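Local coordinates for protein aminomethyltransferase (Bartonella henselae, PDB 3GIR) that is a member of the aminomethyltransferase family that pairs a folate-binding domain with a C-terminal barrel domain, at residues 99-105 with 289-293; 127-131 with 142-148. All coordinates share one frame; numbering follows the deposited sequence.

Interaction 1: residues 99-105 with 289-293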
ATOM      1  N   SER A  99      -5.217   7.238 -19.087  1.00 19.77           N
ATOM      2  CA  SER A  99      -4.974   8.676 -18.831  1.00 20.01           C
ATOM      3  C   SER A  99      -6.236   9.463 -18.527  1.00 20.75           C
ATOM      4  O   SER A  99      -6.162  10.555 -18.017  1.00 21.07           O
ATOM      5  CB  SER A  99      -4.235   9.279 -20.034  1.00 21.62           C
ATOM      6  OG  SER A  99      -3.112   8.540 -20.370  1.00 24.36           O
ATOM      7  N   TYR A 100      -7.391   8.900 -18.808  1.00 20.02           N
ATOM      8  CA  TYR A 100      -8.665   9.446 -18.346  1.00 20.48           C
ATOM      9  C   TYR A 100      -9.068   8.928 -16.976  1.00 20.57           C
ATOM     10  O   TYR A 100      -9.472   9.673 -16.074  1.00 20.18           O
ATOM     11  CB  TYR A 100      -9.723   9.116 -19.364  1.00 20.97           C
ATOM     12  CG  TYR A 100     -11.117   9.432 -18.902  1.00 20.28           C
ATOM     13  CD1 TYR A 100     -11.520  10.747 -18.695  1.00 23.78           C
ATOM     14  CD2 TYR A 100     -12.036   8.445 -18.666  1.00 20.16           C
ATOM     15  CE1 TYR A 100     -12.781  11.041 -18.253  1.00 23.53           C
ATOM     16  CE2 TYR A 100     -13.325   8.732 -18.255  1.00 21.78           C
ATOM     17  CZ  TYR A 100     -13.694  10.073 -18.067  1.00 20.06           C
ATOM     18  OH  TYR A 100     -14.939  10.395 -17.601  1.00 23.33           O
ATOM     19  N   ALA A 101      -8.910   7.612 -16.783  1.00 18.73           N
ATOM     20  CA  ALA A 101      -9.362   7.009 -15.534  1.00 18.27           C
ATOM     21  C   ALA A 101      -8.561   7.432 -14.351  1.00 18.18           C
ATOM     22  O   ALA A 101      -9.093   7.566 -13.242  1.00 20.36           O
ATOM     23  CB  ALA A 101      -9.409   5.422 -15.614  1.00 18.20           C
ATOM     24  N   LEU A 102      -7.251   7.585 -14.569  1.00 18.49           N
ATOM     25  CA  LEU A 102      -6.296   7.877 -13.482  1.00 18.37           C
ATOM     26  C   LEU A 102      -5.485   9.110 -13.831  1.00 19.73           C
ATOM     27  O   LEU A 102      -5.232   9.340 -15.031  1.00 21.43           O
ATOM     28  CB  LEU A 102      -5.297   6.732 -13.319  1.00 19.79           C
ATOM     29  CG  LEU A 102      -5.889   5.366 -13.039  1.00 18.37           C
ATOM     30  CD1 LEU A 102      -4.803   4.253 -13.089  1.00 22.03           C
ATOM     31  CD2 LEU A 102      -6.621   5.327 -11.658  1.00 22.48           C
ATOM     32  N   PRO A 103      -4.916   9.766 -12.801  1.00 19.66           N
ATOM     33  CA  PRO A 103      -4.064  10.949 -13.082  1.00 21.12           C
ATOM     34  C   PRO A 103      -2.629  10.572 -13.460  1.00 22.65           C
ATOM     35  O   PRO A 103      -1.677  10.890 -12.745  1.00 23.86           O
ATOM     36  CB  PRO A 103      -4.112  11.734 -11.763  1.00 21.07           C
ATOM     37  CG  PRO A 103      -4.283  10.649 -10.726  1.00 21.78           C
ATOM     38  CD  PRO A 103      -5.115   9.557 -11.373  1.00 20.95           C
ATOM     39  N   VAL A 104      -2.489   9.953 -14.634  1.00 23.74           N
ATOM     40  CA  VAL A 104      -1.231   9.464 -15.160  1.00 24.06           C
ATOM     41  C   VAL A 104      -1.134   9.875 -16.619  1.00 24.62           C
ATOM     42  O   VAL A 104      -2.134  10.189 -17.260  1.00 25.43           O
ATOM     43  CB  VAL A 104      -1.134   7.906 -15.055  1.00 24.97           C
ATOM     44  CG1 VAL A 104      -1.322   7.420 -13.597  1.00 26.89           C
ATOM     45  CG2 VAL A 104      -2.158   7.186 -15.994  1.00 25.45           C
ATOM     46  N   ASP A 105       0.078   9.965 -17.121  1.00 26.37           N
ATOM     47  CA  ASP A 105       0.291  10.012 -18.578  1.00 27.12           C
ATOM     48  C   ASP A 105       0.764   8.619 -18.993  1.00 26.28           C
ATOM     49  O   ASP A 105       1.936   8.306 -18.987  1.00 26.95           O
ATOM     50  CB  ASP A 105       1.302  11.108 -18.995  1.00 28.98           C
ATOM     51  CG  ASP A 105       1.353  11.294 -20.519  1.00 33.47           C
ATOM     52  OD1 ASP A 105       0.823  10.398 -21.242  1.00 36.12           O
ATOM     53  OD2 ASP A 105       1.941  12.316 -20.993  1.00 40.61           O
ATOM     54  N   LYS A 289      -2.217  19.136 -18.385  1.00 37.72           N
ATOM     55  CA  LYS A 289      -3.156  18.581 -19.355  1.00 37.81           C
ATOM     56  C   LYS A 289      -4.564  18.427 -18.767  1.00 36.66           C
ATOM     57  O   LYS A 289      -5.564  18.627 -19.447  1.00 36.98           O
ATOM     58  CB  LYS A 289      -2.645  17.245 -19.857  1.00 38.78           C
ATOM     59  CG  LYS A 289      -1.844  17.369 -21.136  1.00 43.19           C
ATOM     60  CD  LYS A 289      -1.405  16.014 -21.676  1.00 45.79           C
ATOM     61  CE  LYS A 289      -0.250  15.435 -20.867  1.00 47.50           C
ATOM     62  NZ  LYS A 289       0.620  14.594 -21.758  1.00 50.17           N
ATOM     63  N   ALA A 290      -4.642  18.033 -17.488  1.00 34.76           N
ATOM     64  CA  ALA A 290      -5.925  17.976 -16.796  1.00 33.31           C
ATOM     65  C   ALA A 290      -6.950  17.112 -17.504  1.00 31.84           C
ATOM     66  O   ALA A 290      -8.124  17.446 -17.517  1.00 34.24           O
ATOM     67  CB  ALA A 290      -6.495  19.402 -16.567  1.00 32.24           C
ATOM     68  N   GLN A 291      -6.540  15.952 -17.998  1.00 32.04           N
ATOM     69  CA  GLN A 291      -7.475  15.102 -18.757  1.00 32.10           C
ATOM     70  C   GLN A 291      -8.081  13.950 -17.924  1.00 29.00           C
ATOM     71  O   GLN A 291      -8.940  13.238 -18.410  1.00 28.31           O
ATOM     72  CB  GLN A 291      -6.867  14.617 -20.056  1.00 33.82           C
ATOM     73  CG  GLN A 291      -5.721  13.662 -19.915  1.00 37.77           C
ATOM     74  CD  GLN A 291      -5.120  13.187 -21.249  1.00 44.54           C
ATOM     75  OE1 GLN A 291      -4.022  13.627 -21.657  1.00 49.79           O
ATOM     76  NE2 GLN A 291      -5.816  12.261 -21.913  1.00 48.38           N
ATOM     77  N   PHE A 292      -7.610  13.785 -16.697  1.00 26.32           N
ATOM     78  CA  PHE A 292      -8.109  12.699 -15.857  1.00 23.71           C
ATOM     79  C   PHE A 292      -9.394  13.040 -15.136  1.00 22.74           C
ATOM     80  O   PHE A 292      -9.675  14.224 -14.802  1.00 22.80           O
ATOM     81  CB  PHE A 292      -7.060  12.269 -14.836  1.00 23.93           C
ATOM     82  CG  PHE A 292      -6.567  13.366 -13.912  1.00 23.89           C
ATOM     83  CD1 PHE A 292      -7.120  13.565 -12.692  1.00 23.08           C
ATOM     84  CD2 PHE A 292      -5.460  14.128 -14.239  1.00 24.20           C
ATOM     85  CE1 PHE A 292      -6.644  14.557 -11.834  1.00 24.58           C
ATOM     86  CE2 PHE A 292      -4.989  15.087 -13.328  1.00 26.63           C
ATOM     87  CZ  PHE A 292      -5.598  15.263 -12.157  1.00 26.43           C
ATOM     88  N   TYR A 293     -10.157  11.998 -14.818  1.00 21.80           N
ATOM     89  CA  TYR A 293     -11.363  12.064 -14.013  1.00 21.01           C
ATOM     90  C   TYR A 293     -11.015  12.622 -12.608  1.00 22.16           C
ATOM     91  O   TYR A 293     -10.161  12.085 -11.928  1.00 22.47           O
ATOM     92  CB  TYR A 293     -11.982  10.657 -13.890  1.00 23.21           C
ATOM     93  CG  TYR A 293     -13.404  10.646 -13.402  1.00 21.84           C
ATOM     94  CD1 TYR A 293     -14.464  10.492 -14.299  1.00 27.29           C
ATOM     95  CD2 TYR A 293     -13.719  10.870 -12.086  1.00 24.47           C
ATOM     96  CE1 TYR A 293     -15.798  10.547 -13.864  1.00 30.78           C
ATOM     97  CE2 TYR A 293     -15.039  10.879 -11.634  1.00 25.64           C
ATOM     98  CZ  TYR A 293     -16.083  10.741 -12.535  1.00 31.40           C
ATOM     99  OH  TYR A 293     -17.379  10.774 -12.069  1.00 34.18           O
TER
HETATM  100  O   HOH W   1      -9.157   9.498 -11.264  1.00 19.29           O

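Interaction 2: residues 127-131 with 142-148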
ATOM      1  N   LEU A 127     -10.734   7.125  -4.100  1.00 16.86           N
ATOM      2  CA  LEU A 127     -11.513   5.878  -4.043  1.00 17.40           C
ATOM      3  C   LEU A 127     -10.616   4.668  -3.676  1.00 17.98           C
ATOM      4  O   LEU A 127     -11.066   3.757  -2.995  1.00 18.17           O
ATOM      5  CB  LEU A 127     -12.151   5.592  -5.420  1.00 17.23           C
ATOM      6  CG  LEU A 127     -13.188   6.683  -5.799  1.00 18.61           C
ATOM      7  CD1 LEU A 127     -13.634   6.620  -7.302  1.00 20.79           C
ATOM      8  CD2 LEU A 127     -14.442   6.465  -4.867  1.00 21.80           C
ATOM      9  N   ASP A 128      -9.391   4.668  -4.175  1.00 18.25           N
ATOM     10  CA  ASP A 128      -8.388   3.625  -3.907  1.00 17.64           C
ATOM     11  C   ASP A 128      -7.057   4.121  -4.369  1.00 18.19           C
ATOM     12  O   ASP A 128      -6.960   4.885  -5.329  1.00 18.11           O
ATOM     13  CB  ASP A 128      -8.706   2.285  -4.587  1.00 18.14           C
ATOM     14  CG  ASP A 128      -8.076   1.068  -3.846  1.00 21.03           C
ATOM     15  OD1 ASP A 128      -7.550   1.311  -2.731  1.00 23.93           O
ATOM     16  OD2 ASP A 128      -7.997  -0.030  -4.476  1.00 20.79           O
ATOM     17  N   ASP A 129      -6.009   3.678  -3.697  1.00 18.28           N
ATOM     18  CA  ASP A 129      -4.664   3.880  -4.250  1.00 19.65           C
ATOM     19  C   ASP A 129      -4.237   2.601  -4.947  1.00 19.40           C
ATOM     20  O   ASP A 129      -4.756   1.511  -4.623  1.00 20.36           O
ATOM     21  CB  ASP A 129      -3.646   4.433  -3.254  1.00 19.26           C
ATOM     22  CG  ASP A 129      -3.405   3.636  -2.063  1.00 23.38           C
ATOM     23  OD1 ASP A 129      -4.150   2.685  -1.684  1.00 25.60           O
ATOM     24  OD2 ASP A 129      -2.366   4.039  -1.396  1.00 26.48           O
ATOM     25  N   LEU A 130      -3.398   2.764  -5.979  1.00 19.18           N
ATOM     26  CA  LEU A 130      -3.184   1.651  -6.928  1.00 21.48           C
ATOM     27  C   LEU A 130      -1.747   1.713  -7.378  1.00 21.40           C
ATOM     28  O   LEU A 130      -1.174   2.767  -7.352  1.00 21.81           O
ATOM     29  CB  LEU A 130      -4.122   1.888  -8.165  1.00 24.52           C
ATOM     30  CG  LEU A 130      -5.632   1.964  -8.064  1.00 26.89           C
ATOM     31  CD1 LEU A 130      -6.399   2.500  -9.305  1.00 30.06           C
ATOM     32  CD2 LEU A 130      -6.204   0.577  -7.721  1.00 28.25           C
ATOM     33  N   ILE A 131      -1.195   0.613  -7.902  1.00 18.25           N
ATOM     34  CA  ILE A 131       0.030   0.626  -8.643  1.00 17.85           C
ATOM     35  C   ILE A 131      -0.298   0.176 -10.057  1.00 17.15           C
ATOM     36  O   ILE A 131      -0.941  -0.887 -10.287  1.00 17.29           O
ATOM     37  CB  ILE A 131       1.133  -0.304  -8.093  1.00 18.57           C
ATOM     38  CG1 ILE A 131       1.313  -0.099  -6.590  1.00 23.64           C
ATOM     39  CG2 ILE A 131       2.392  -0.190  -8.924  1.00 19.89           C
ATOM     40  CD1 ILE A 131       1.832   1.272  -6.274  1.00 26.55           C
ATOM     41  N   LEU A 142      -2.936  -3.259 -13.124  1.00 15.80           N
ATOM     42  CA  LEU A 142      -3.233  -2.496 -11.903  1.00 16.99           C
ATOM     43  C   LEU A 142      -3.295  -3.471 -10.741  1.00 17.38           C
ATOM     44  O   LEU A 142      -3.860  -4.589 -10.844  1.00 18.71           O
ATOM     45  CB  LEU A 142      -4.597  -1.777 -12.018  1.00 19.37           C
ATOM     46  CG  LEU A 142      -4.649  -0.546 -12.906  1.00 21.91           C
ATOM     47  CD1 LEU A 142      -6.110  -0.136 -13.364  1.00 23.84           C
ATOM     48  CD2 LEU A 142      -3.946   0.620 -12.205  1.00 25.02           C
ATOM     49  N   VAL A 143      -2.773  -3.054  -9.595  1.00 17.05           N
ATOM     50  CA  VAL A 143      -3.018  -3.805  -8.346  1.00 18.19           C
ATOM     51  C   VAL A 143      -3.848  -2.954  -7.407  1.00 19.23           C
ATOM     52  O   VAL A 143      -3.418  -1.843  -7.072  1.00 19.87           O
ATOM     53  CB  VAL A 143      -1.653  -4.198  -7.709  1.00 18.66           C
ATOM     54  CG1 VAL A 143      -1.892  -5.007  -6.413  1.00 20.08           C
ATOM     55  CG2 VAL A 143      -0.791  -5.101  -8.645  1.00 19.53           C
ATOM     56  N   ALA A 144      -4.997  -3.504  -7.000  1.00 18.70           N
ATOM     57  CA  ALA A 144      -6.045  -2.836  -6.207  1.00 19.09           C
ATOM     58  C   ALA A 144      -6.045  -3.382  -4.812  1.00 18.95           C
ATOM     59  O   ALA A 144      -5.772  -4.573  -4.601  1.00 19.00           O
ATOM     60  CB  ALA A 144      -7.419  -3.086  -6.832  1.00 19.68           C
ATOM     61  N   ASN A 145      -6.426  -2.556  -3.850  1.00 18.24           N
ATOM     62  CA  ASN A 145      -6.566  -3.066  -2.492  1.00 18.62           C
ATOM     63  C   ASN A 145      -7.711  -3.997  -2.288  1.00 17.58           C
ATOM     64  O   ASN A 145      -8.765  -3.845  -2.910  1.00 18.32           O
ATOM     65  CB  ASN A 145      -6.754  -1.839  -1.565  1.00 18.16           C
ATOM     66  CG  ASN A 145      -5.510  -1.128  -1.305  1.00 23.00           C
ATOM     67  OD1 ASN A 145      -5.302   0.048  -1.797  1.00 28.09           O
ATOM     68  ND2 ASN A 145      -4.606  -1.786  -0.577  1.00 22.77           N
ATOM     69  N   ALA A 146      -7.587  -4.909  -1.313  1.00 18.48           N
ATOM     70  CA  ALA A 146      -8.587  -5.904  -1.051  1.00 20.66           C
ATOM     71  C   ALA A 146      -9.995  -5.353  -0.837  1.00 22.29           C
ATOM     72  O   ALA A 146     -10.954  -5.836  -1.442  1.00 25.70           O
ATOM     73  CB  ALA A 146      -8.129  -6.763   0.138  1.00 20.52           C
ATOM     74  N   GLY A 147     -10.116  -4.362  -0.007  1.00 22.34           N
ATOM     75  CA  GLY A 147     -11.461  -3.867   0.335  1.00 23.72           C
ATOM     76  C   GLY A 147     -12.197  -3.164  -0.775  1.00 23.71           C
ATOM     77  O   GLY A 147     -13.413  -2.974  -0.741  1.00 24.09           O
ATOM     78  N   ASN A 148     -11.427  -2.727  -1.753  1.00 22.79           N
ATOM     79  CA  ASN A 148     -11.896  -1.905  -2.836  1.00 21.73           C
ATOM     80  C   ASN A 148     -11.894  -2.553  -4.175  1.00 21.88           C
ATOM     81  O   ASN A 148     -12.216  -1.917  -5.174  1.00 21.90           O
ATOM     82  CB  ASN A 148     -11.012  -0.637  -2.937  1.00 21.48           C
ATOM     83  CG  ASN A 148     -11.006   0.197  -1.673  1.00 28.80           C
ATOM     84  OD1 ASN A 148      -9.947   0.680  -1.228  1.00 34.17           O
ATOM     85  ND2 ASN A 148     -12.152   0.342  -1.075  1.00 27.97           N
TER

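Interaction 1: residues 99-105 with 289-293
Asp105 OD2 is gripped by Lys289 NZ, 2.7 Å away in a salt bridge, and more weakly by Asn285 ND2 from the helix that leads into 289-293. The ammonium meets OD2 from above the carboxylate plane, 56° out of it, and the lysine chain bends at its last two torsions to get there. Further along, backbone takes over: Tyr293 N donates to Tyr100 O at 2.7 Å, nearly straight at 168° and in the carbonyl plane, while Phe292 CA adds a CH contact to the same oxygen. One water donates to both Ala101 O and Tyr293 O. Alongside these bonds Pro103, the centre of an inverse gamma turn, sets CB 3.5 Å from the centroid of the Phe292 ring, almost on its normal, a textbook CH-pi contact. Phe292 carries CG between its own N and carbonyl carbon (chi1 58°), which turns the ring face to the proline. Tyr100 and Tyr293 run side by side, Tyr100 OH meeting the ring edge of Tyr293 at CD1, 3.3 Å off. The contact thus ties the end of helix 94-101 to the link between helices 284-289 and 295-304, with Pro103 also resting on strand 114-120.

Interaction 2: residues 127-131 with 142-148
Strands 128-131 and 142-144 belong to one beta hairpin and run antiparallel, their short axes 5.0 Å apart at closest and inclined at 143°. Ile131 and Val143 form a hydrogen-bonded pair: Val143 N reaches Ile131 O at 2.9 Å, in the carbonyl plane, whereas the return bond from Ile131 N to Val143 O is weak at 3.4 Å. Leu142 CA makes a further CH contact to Ile131 O, 3.2 Å away. Toward Asp128 the two chains diverge, and a side chain replaces the carbonyl as acceptor. Asp128 OD2 takes the N-H of Asn145 on its syn lone pair at 3.0 Å; with CG anti to the backbone N (chi1 -154°), the carboxylate reaches across to the chain that leaves the strand. Asn148 CB lies against the same carboxylate, 3.4 Å from Asp128 OD2. Leu130 lays its CD2 branch alongside Ala144, 4.0 Å from CB, and Leu130 CB meets Leu142 CD2 at 4.2 Å. Asp129 sends OD2 away to Tyr116 OH on strand 114-120. Asp152 OD2, from helix 149-159, lies close to Asp128 OD2, and the Asn145 N-H holds the Asp128 carboxylate against the chain leaving strand 142-144, so that a side chain continues the pairing where the strands part.

How the interactions relate
Taken together, the two contacts illustrate how chemistry follows position. The centre of interaction 2 is about 8 Å from that of the chain, and it joins neighbouring strands of an antiparallel sheet; interaction 1, centred about 21 Å out, brings together pieces 184 residues apart in sequence, much of them loop. Both are partly buried, but only interaction 1 includes exposed residues. Their centres are about 17 Å apart, yet they touch: Leu102 CD2 packs on Leu130 CD1 at 3.7 Å, and Leu102 CD1 on Leu142 CD2 at 3.8 Å. Leucines thus connect the helix end to the sheet. Outward, a salt bridge, a water and aromatic rings do the joining; inward, strand pairing gives way to a backbone N-H held by a carboxylate.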